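Local coordinates for protein monomethylamine methyltransferase MtmB1 (Methanosarcina barkeri, PDB 1NTH) that catalyses the transfer of the methyl group of monomethylamine to the corrinoid cofactor of its partner protein MtmC in methanogenesis from methylamine, at residues G304-T308 against E348-Q352; M385-R391 against A447-L451; D278-H282 against H294-P298. One frame throughout, in Å; residues are numbered along the deposited sequence.

In this TIM barrel three contacts follow one another along the chain. From the N terminus, contact 3 comes first: helix 271-288 folds back on strand 293-300, closing a loop of 11 residues. Contact 1 then joins the loop that follows this strand to helix 343-359, across 39 residues that include helix 309-325 and strand 330-333. Contact 2, last in the series, brings helix 438-454 beside helix 380-393 over 55 residues. None of the three loops nests in or crosses another, yet neighbours touch: Thr306 of contact 1 packs on Pro298 of contact 3, and Ser350 of contact 1 on Met385, Val389 and Leu451 of contact 2. Contacts 2 and 3 stay about 10 Å apart at their nearest atoms.

Contact 1. Residues G304-T308 against E348-Q352; sequences GSTNT and EASAQ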
loop_
_atom_site.group_PDB
_atom_site.type_symbol
_atom_site.label_atom_id
_atom_site.label_comp_id
_atom_site.label_asym_id
_atom_site.label_seq_id
_atom_site.Cartn_x
_atom_site.Cartn_y
_atom_site.Cartn_z
ATOM N N GLY A 304 8.419 -18.161 41.855
ATOM C CA GLY A 304 8.469 -17.341 40.655
ATOM C C GLY A 304 8.041 -18.078 39.397
ATOM O O GLY A 304 8.433 -17.706 38.289
ATOM N N SER A 305 7.236 -19.122 39.570
ATOM C CA SER A 305 6.744 -19.918 38.448
ATOM C C SER A 305 5.231 -19.801 38.306
ATOM O O SER A 305 4.521 -19.515 39.271
ATOM C CB SER A 305 7.116 -21.390 38.634
ATOM O OG SER A 305 6.493 -22.198 37.647
ATOM N N THR A 306 4.743 -20.039 37.093
ATOM C CA THR A 306 3.317 -19.965 36.804
ATOM C C THR A 306 2.662 -21.348 36.811
ATOM O O THR A 306 1.452 -21.461 36.624
ATOM C CB THR A 306 3.072 -19.348 35.416
ATOM O OG1 THR A 306 3.835 -20.075 34.445
ATOM C CG2 THR A 306 3.480 -17.882 35.394
ATOM N N ASN A 307 3.448 -22.397 37.027
ATOM C CA ASN A 307 2.886 -23.740 37.019
ATOM C C ASN A 307 2.905 -24.493 38.347
ATOM O O ASN A 307 3.016 -25.720 38.369
ATOM C CB ASN A 307 3.556 -24.589 35.935
ATOM C CG ASN A 307 5.064 -24.534 35.999
ATOM O OD1 ASN A 307 5.708 -23.868 35.185
ATOM N ND2 ASN A 307 5.641 -25.231 36.973
ATOM N N THR A 308 2.806 -23.768 39.455
ATOM C CA THR A 308 2.756 -24.434 40.749
ATOM C C THR A 308 1.288 -24.805 40.924
ATOM O O THR A 308 0.423 -24.292 40.206
ATOM C CB THR A 308 3.187 -23.507 41.910
ATOM O OG1 THR A 308 2.232 -22.452 42.067
ATOM C CG2 THR A 308 4.566 -22.919 41.642
ATOM N N GLU A 348 6.517 -29.209 33.469
ATOM C CA GLU A 348 5.957 -28.005 34.076
ATOM C C GLU A 348 5.093 -27.278 33.049
ATOM O O GLU A 348 3.951 -26.908 33.326
ATOM C CB GLU A 348 7.073 -27.069 34.544
ATOM C CG GLU A 348 7.723 -27.441 35.870
ATOM C CD GLU A 348 8.793 -26.439 36.275
ATOM O OE1 GLU A 348 9.939 -26.551 35.788
ATOM O OE2 GLU A 348 8.481 -25.524 37.068
ATOM N N ALA A 349 5.648 -27.078 31.859
ATOM C CA ALA A 349 4.921 -26.393 30.797
ATOM C C ALA A 349 3.693 -27.203 30.394
ATOM O O ALA A 349 2.646 -26.638 30.077
ATOM C CB ALA A 349 5.831 -26.181 29.593
ATOM N N SER A 350 3.822 -28.527 30.405
ATOM C CA SER A 350 2.709 -29.396 30.039
ATOM C C SER A 350 1.543 -29.237 31.008
ATOM O O SER A 350 0.387 -29.162 30.593
ATOM C CB SER A 350 3.159 -30.860 30.010
ATOM O OG SER A 350 4.076 -31.088 28.958
ATOM N N ALA A 351 1.845 -29.194 32.301
ATOM C CA ALA A 351 0.796 -29.037 33.299
ATOM C C ALA A 351 0.034 -27.741 33.040
ATOM O O ALA A 351 -1.192 -27.704 33.147
ATOM C CB ALA A 351 1.395 -29.022 34.705
ATOM N N GLN A 352 0.753 -26.679 32.690
ATOM C CA GLN A 352 0.084 -25.412 32.436
ATOM C C GLN A 352 -0.713 -25.445 31.136
ATOM O O GLN A 352 -1.786 -24.854 31.051
ATOM C CB GLN A 352 1.082 -24.256 32.405
ATOM C CG GLN A 352 0.382 -22.911 32.447
ATOM C CD GLN A 352 1.333 -21.749 32.573
ATOM O OE1 GLN A 352 2.429 -21.884 33.121
ATOM N NE2 GLN A 352 0.911 -20.587 32.085
HETATM O O HOH W 1 4.979 -23.063 32.474
#
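In this TIM barrel a loop following a strand is tied to a neighbouring helix by polar side chains. Residues 304-308, between strand 293-300 and helix 309-325, contain an ST turn at Ser305: Asn307 N donates to Ser305 OG at 3.1 Å. The loop ends at Thr308, the N-cap of helix 309-325. Opposite lies one turn of helix 343-359, whose Glu348 and Gln352, four residues apart, both reach the loop.

Each long side chain is satisfied at more than one atom. Asn307 ND2 donates to Glu348 OE2 at 2.9 Å with an almost straight N-H...O angle of 169°, and the same carboxylate accepts from backbone nitrogens of the next strand-to-helix loop, OE2 from Cys337 and OE1 from Ala338. Gln352 divides its amide: OE1 accepts from Thr306 OG1, while NE2 is hydrogen-bonded to the carbonyl of Gln333. Thr306 OG1 and Ser305 OG in turn bond to Tyr335, through its backbone N and O respectively, so two successive loops of the barrel share one buried polar network. The nearest CA atoms are those of Asn307 and Gln352, 5.6 Å apart, and a water bridges the two side chains, donating to Asn307 OD1 and to Gln352 OE1 at 2.9 Å each. The shortest bond across the contact is Thr306 OG1 to Gln352 OE1, 2.6 Å.

Contact 2. Residues M385-R391 against A447-L451; sequences MMGEVAR and ARKKL
A helix-helix contact at the outside of the TIM barrel joins helix 380-393 to helix 438-454. Both segments are regular alpha-helix and run nearly parallel, crossing at -19° with axes 12.2 Å apart. At this spacing the helices meet through side chains, Met385 and Arg448 reaching farthest. In register, Met385 faces Arg448 (CA-CA 8.2 Å) and Val389 faces Leu451 (8.8 Å).

Met385 (chi1-3 t, p, p) bridges the gap, with CE 4.0 Å from Ala447 CB and SD 4.1 Å from Leu451 CD1; Val389 CG2 lies 3.9 Å from that same Leu451 (m, t) CD1. Beside this apolar patch, Arg448 (t, t, t) gives NH2 to Glu388 (m, -146°) OE2 at 2.9 Å and NE weakly to Glu388 OE1 at 3.3 Å. Arg391 (t, t, p) NH2 also meets Glu388 OE2, at 3.0 Å, and Phe458 O; Tyr444 OH bonds to Glu388 OE1. Glu388 thus eases the repulsion of two guanidinium groups whose NH2 atoms, Arg391 to Arg448, are 3.9 Å apart; Glu152 also salt-bridges Arg391.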
loop_
_atom_site.group_PDB
_atom_site.type_symbol
_atom_site.label_atom_id
_atom_site.label_comp_id
_atom_site.label_asym_id
_atom_site.label_seq_id
_atom_site.Cartn_x
_atom_site.Cartn_y
_atom_site.Cartn_z
ATOM N N MET A 385 6.093 -28.760 22.827
ATOM C CA MET A 385 5.413 -29.561 23.836
ATOM C C MET A 385 4.130 -28.861 24.269
ATOM O O MET A 385 3.083 -29.494 24.419
ATOM C CB MET A 385 6.318 -29.782 25.049
ATOM C CG MET A 385 5.713 -30.702 26.108
ATOM S SD MET A 385 5.398 -32.385 25.498
ATOM C CE MET A 385 7.008 -33.125 25.739
ATOM N N MET A 386 4.217 -27.548 24.465
ATOM C CA MET A 386 3.064 -26.755 24.872
ATOM C C MET A 386 1.933 -26.971 23.865
ATOM O O MET A 386 0.778 -27.172 24.245
ATOM C CB MET A 386 3.458 -25.272 24.941
ATOM C CG MET A 386 2.353 -24.326 25.390
ATOM S SD MET A 386 2.939 -22.614 25.558
ATOM C CE MET A 386 3.053 -22.113 23.838
ATOM N N GLY A 387 2.282 -26.958 22.581
ATOM C CA GLY A 387 1.291 -27.149 21.536
ATOM C C GLY A 387 0.734 -28.559 21.438
ATOM O O GLY A 387 -0.473 -28.739 21.279
ATOM N N GLU A 388 1.600 -29.566 21.523
ATOM C CA GLU A 388 1.140 -30.953 21.439
ATOM C C GLU A 388 0.217 -31.294 22.601
ATOM O O GLU A 388 -0.786 -31.990 22.433
ATOM C CB GLU A 388 2.324 -31.921 21.434
ATOM C CG GLU A 388 3.053 -32.000 20.105
ATOM C CD GLU A 388 3.588 -33.392 19.826
ATOM O OE1 GLU A 388 4.643 -33.759 20.389
ATOM O OE2 GLU A 388 2.937 -34.125 19.050
ATOM N N VAL A 389 0.565 -30.800 23.782
ATOM C CA VAL A 389 -0.234 -31.052 24.969
ATOM C C VAL A 389 -1.591 -30.363 24.853
ATOM O O VAL A 389 -2.607 -30.901 25.297
ATOM C CB VAL A 389 0.504 -30.576 26.238
ATOM C CG1 VAL A 389 -0.419 -30.655 27.447
ATOM C CG2 VAL A 389 1.737 -31.448 26.467
ATOM N N ALA A 390 -1.614 -29.179 24.245
ATOM C CA ALA A 390 -2.872 -28.460 24.070
ATOM C C ALA A 390 -3.795 -29.274 23.164
ATOM O O ALA A 390 -4.994 -29.386 23.420
ATOM C CB ALA A 390 -2.616 -27.078 23.465
ATOM N N ARG A 391 -3.234 -29.841 22.100
ATOM C CA ARG A 391 -4.023 -30.650 21.179
ATOM C C ARG A 391 -4.594 -31.863 21.910
ATOM O O ARG A 391 -5.767 -32.199 21.754
ATOM C CB ARG A 391 -3.163 -31.130 20.007
ATOM C CG ARG A 391 -3.941 -31.953 18.990
ATOM C CD ARG A 391 -3.031 -32.555 17.923
ATOM N NE ARG A 391 -2.133 -33.564 18.472
ATOM C CZ ARG A 391 -0.816 -33.416 18.582
ATOM N NH1 ARG A 391 -0.235 -32.295 18.180
ATOM N NH2 ARG A 391 -0.081 -34.395 19.094
ATOM N N ALA A 447 9.557 -37.247 28.454
ATOM C CA ALA A 447 8.491 -36.462 29.066
ATOM C C ALA A 447 7.139 -36.824 28.460
ATOM O O ALA A 447 6.145 -36.969 29.173
ATOM C CB ALA A 447 8.770 -34.973 28.878
ATOM N N ARG A 448 7.111 -36.976 27.141
ATOM C CA ARG A 448 5.882 -37.316 26.437
ATOM C C ARG A 448 5.358 -38.663 26.921
ATOM O O ARG A 448 4.155 -38.840 27.116
ATOM C CB ARG A 448 6.148 -37.374 24.932
ATOM C CG ARG A 448 4.915 -37.229 24.058
ATOM C CD ARG A 448 5.303 -37.394 22.596
ATOM N NE ARG A 448 4.332 -36.811 21.670
ATOM C CZ ARG A 448 3.596 -37.512 20.815
ATOM N NH1 ARG A 448 3.712 -38.832 20.765
ATOM N NH2 ARG A 448 2.762 -36.889 19.995
ATOM N N LYS A 449 6.272 -39.609 27.118
ATOM C CA LYS A 449 5.900 -40.941 27.579
ATOM C C LYS A 449 5.219 -40.883 28.942
ATOM O O LYS A 449 4.226 -41.570 29.175
ATOM C CB LYS A 449 7.137 -41.841 27.651
ATOM C CG LYS A 449 6.858 -43.243 28.182
ATOM C CD LYS A 449 5.785 -43.948 27.365
ATOM C CE LYS A 449 5.463 -45.319 27.944
ATOM N NZ LYS A 449 6.657 -46.208 27.947
ATOM N N LYS A 450 5.750 -40.059 29.840
ATOM C CA LYS A 450 5.169 -39.927 31.169
ATOM C C LYS A 450 3.770 -39.331 31.098
ATOM O O LYS A 450 2.888 -39.705 31.869
ATOM C CB LYS A 450 6.064 -39.067 32.064
ATOM C CG LYS A 450 7.355 -39.763 32.457
ATOM C CD LYS A 450 8.112 -39.006 33.534
ATOM C CE LYS A 450 9.349 -39.783 33.962
ATOM N NZ LYS A 450 10.057 -39.135 35.098
ATOM N N LEU A 451 3.566 -38.404 30.168
ATOM C CA LEU A 451 2.257 -37.783 30.011
ATOM C C LEU A 451 1.256 -38.804 29.481
ATOM O O LEU A 451 0.090 -38.804 29.871
ATOM C CB LEU A 451 2.352 -36.583 29.064
ATOM C CG LEU A 451 3.145 -35.387 29.607
ATOM C CD1 LEU A 451 3.326 -34.345 28.512
ATOM C CD2 LEU A 451 2.416 -34.786 30.805
#

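Contact 3. Residues D278-H282 against H294-P298; sequences DVATH and HLDGP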
loop_
_atom_site.group_PDB
_atom_site.type_symbol
_atom_site.label_atom_id
_atom_site.label_comp_id
_atom_site.label_asym_id
_atom_site.label_seq_id
_atom_site.Cartn_x
_atom_site.Cartn_y
_atom_site.Cartn_z
ATOM N N ASP A 278 -7.432 -11.641 40.132
ATOM C CA ASP A 278 -7.232 -12.040 38.739
ATOM C C ASP A 278 -8.478 -11.735 37.907
ATOM O O ASP A 278 -8.378 -11.181 36.811
ATOM C CB ASP A 278 -6.901 -13.531 38.662
ATOM C CG ASP A 278 -6.276 -13.921 37.337
ATOM O OD1 ASP A 278 -6.209 -13.060 36.433
ATOM O OD2 ASP A 278 -5.852 -15.087 37.202
ATOM N N VAL A 279 -9.652 -12.097 38.418
ATOM C CA VAL A 279 -10.891 -11.819 37.696
ATOM C C VAL A 279 -11.040 -10.307 37.544
ATOM O O VAL A 279 -11.402 -9.808 36.476
ATOM C CB VAL A 279 -12.122 -12.405 38.439
ATOM C CG1 VAL A 279 -13.420 -11.888 37.818
ATOM C CG2 VAL A 279 -12.077 -13.928 38.375
ATOM N N ALA A 280 -10.738 -9.573 38.610
ATOM C CA ALA A 280 -10.837 -8.122 38.575
ATOM C C ALA A 280 -9.915 -7.503 37.523
ATOM O O ALA A 280 -10.294 -6.532 36.868
ATOM C CB ALA A 280 -10.516 -7.538 39.954
ATOM N N THR A 281 -8.713 -8.053 37.359
ATOM C CA THR A 281 -7.788 -7.492 36.378
ATOM C C THR A 281 -8.132 -7.897 34.945
ATOM O O THR A 281 -7.769 -7.186 34.007
ATOM C CB THR A 281 -6.304 -7.823 36.720
ATOM O OG1 THR A 281 -6.092 -9.237 36.742
ATOM C CG2 THR A 281 -5.952 -7.246 38.086
ATOM N N HIS A 282 -8.831 -9.020 34.774
ATOM C CA HIS A 282 -9.265 -9.439 33.438
ATOM C C HIS A 282 -10.299 -8.400 33.001
ATOM O O HIS A 282 -10.316 -7.954 31.854
ATOM C CB HIS A 282 -9.941 -10.819 33.464
ATOM C CG HIS A 282 -9.001 -11.971 33.278
ATOM N ND1 HIS A 282 -8.083 -12.351 34.233
ATOM C CD2 HIS A 282 -8.856 -12.842 32.249
ATOM C CE1 HIS A 282 -7.415 -13.407 33.802
ATOM N NE2 HIS A 282 -7.864 -13.725 32.601
ATOM N N HIS A 294 -6.685 -10.253 26.982
ATOM C CA HIS A 294 -5.916 -10.122 28.213
ATOM C C HIS A 294 -5.042 -11.334 28.478
ATOM O O HIS A 294 -5.501 -12.475 28.389
ATOM C CB HIS A 294 -6.865 -9.926 29.398
ATOM C CG HIS A 294 -6.174 -9.907 30.726
ATOM N ND1 HIS A 294 -5.427 -8.833 31.162
ATOM C CD2 HIS A 294 -6.093 -10.843 31.701
ATOM C CE1 HIS A 294 -4.917 -9.109 32.351
ATOM N NE2 HIS A 294 -5.306 -10.322 32.700
ATOM N N LEU A 295 -3.785 -11.074 28.817
ATOM C CA LEU A 295 -2.833 -12.130 29.113
ATOM C C LEU A 295 -2.642 -12.226 30.625
ATOM O O LEU A 295 -2.269 -11.250 31.276
ATOM C CB LEU A 295 -1.487 -11.832 28.457
ATOM C CG LEU A 295 -0.409 -12.894 28.691
ATOM C CD1 LEU A 295 -0.756 -14.173 27.941
ATOM C CD2 LEU A 295 0.919 -12.356 28.224
ATOM N N ASP A 296 -2.903 -13.409 31.168
ATOM C CA ASP A 296 -2.768 -13.668 32.599
ATOM C C ASP A 296 -1.392 -14.290 32.833
ATOM O O ASP A 296 -0.620 -14.493 31.892
ATOM C CB ASP A 296 -3.875 -14.637 33.032
ATOM C CG ASP A 296 -4.050 -14.719 34.542
ATOM O OD1 ASP A 296 -3.291 -14.070 35.297
ATOM O OD2 ASP A 296 -4.970 -15.449 34.967
ATOM N N GLY A 297 -1.087 -14.588 34.090
ATOM C CA GLY A 297 0.185 -15.198 34.422
ATOM C C GLY A 297 0.375 -15.245 35.926
ATOM O O GLY A 297 1.324 -14.658 36.441
ATOM N N PRO A 298 -0.513 -15.934 36.661
ATOM C CA PRO A 298 -0.378 -16.011 38.123
ATOM C C PRO A 298 0.984 -16.597 38.464
ATOM O O PRO A 298 1.368 -17.628 37.922
ATOM C CB PRO A 298 -1.520 -16.940 38.531
ATOM C CG PRO A 298 -2.531 -16.761 37.424
ATOM C CD PRO A 298 -1.649 -16.750 36.201
HETATM O O HOH W 2 -4.499 -11.373 35.072
#
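The beta-alpha-beta unit is the repeating element of a TIM barrel, and its helix normally packs on the strands through apolar side chains. Here the second half of one such unit, helix 271-288 against strand 293-300, meets instead through acids and histidines. The helix runs back along the strand at 158°, with the segment axes 9.7 Å apart, which brings His282 opposite His294 and Asp278 opposite Asp296.

The aromatic contact is T-shaped. The edge of His294 points at the face of His282, ring centroids 4.3 Å apart and planes at 60°, while His282 CA sits over the face of His294 in a CH-pi contact, 4.1 Å from its centroid.

Two carboxylates meet next: Asp278 OD2 and Asp296 OD2 are just 2.4 Å apart, so one acid probably holds a proton. Asp296 OD2 also forms a salt bridge with Arg361, which bonds to His282 NE2 as well.

Hydrogen bonds set the remaining groups. His282 ND1 donates to the Asp278 carbonyl O at 2.8 Å, four residues earlier on the same helix, and Asp296 OD1 accepts from Gly297 N at 2.6 Å. His294 ND1 is bonded to Asp258 on the adjacent strand. A water is hydrogen-bonded to Asp278 OD1 (2.8 Å), Thr281 OG1 (3.1 Å) and His294 NE2 (2.7 Å).

The 2.4 Å approach of Asp278 OD2 to Asp296 OD2 is thus consistent with one acid being protonated, and the salt bridge of Asp296 to Arg361 offsets negative charge.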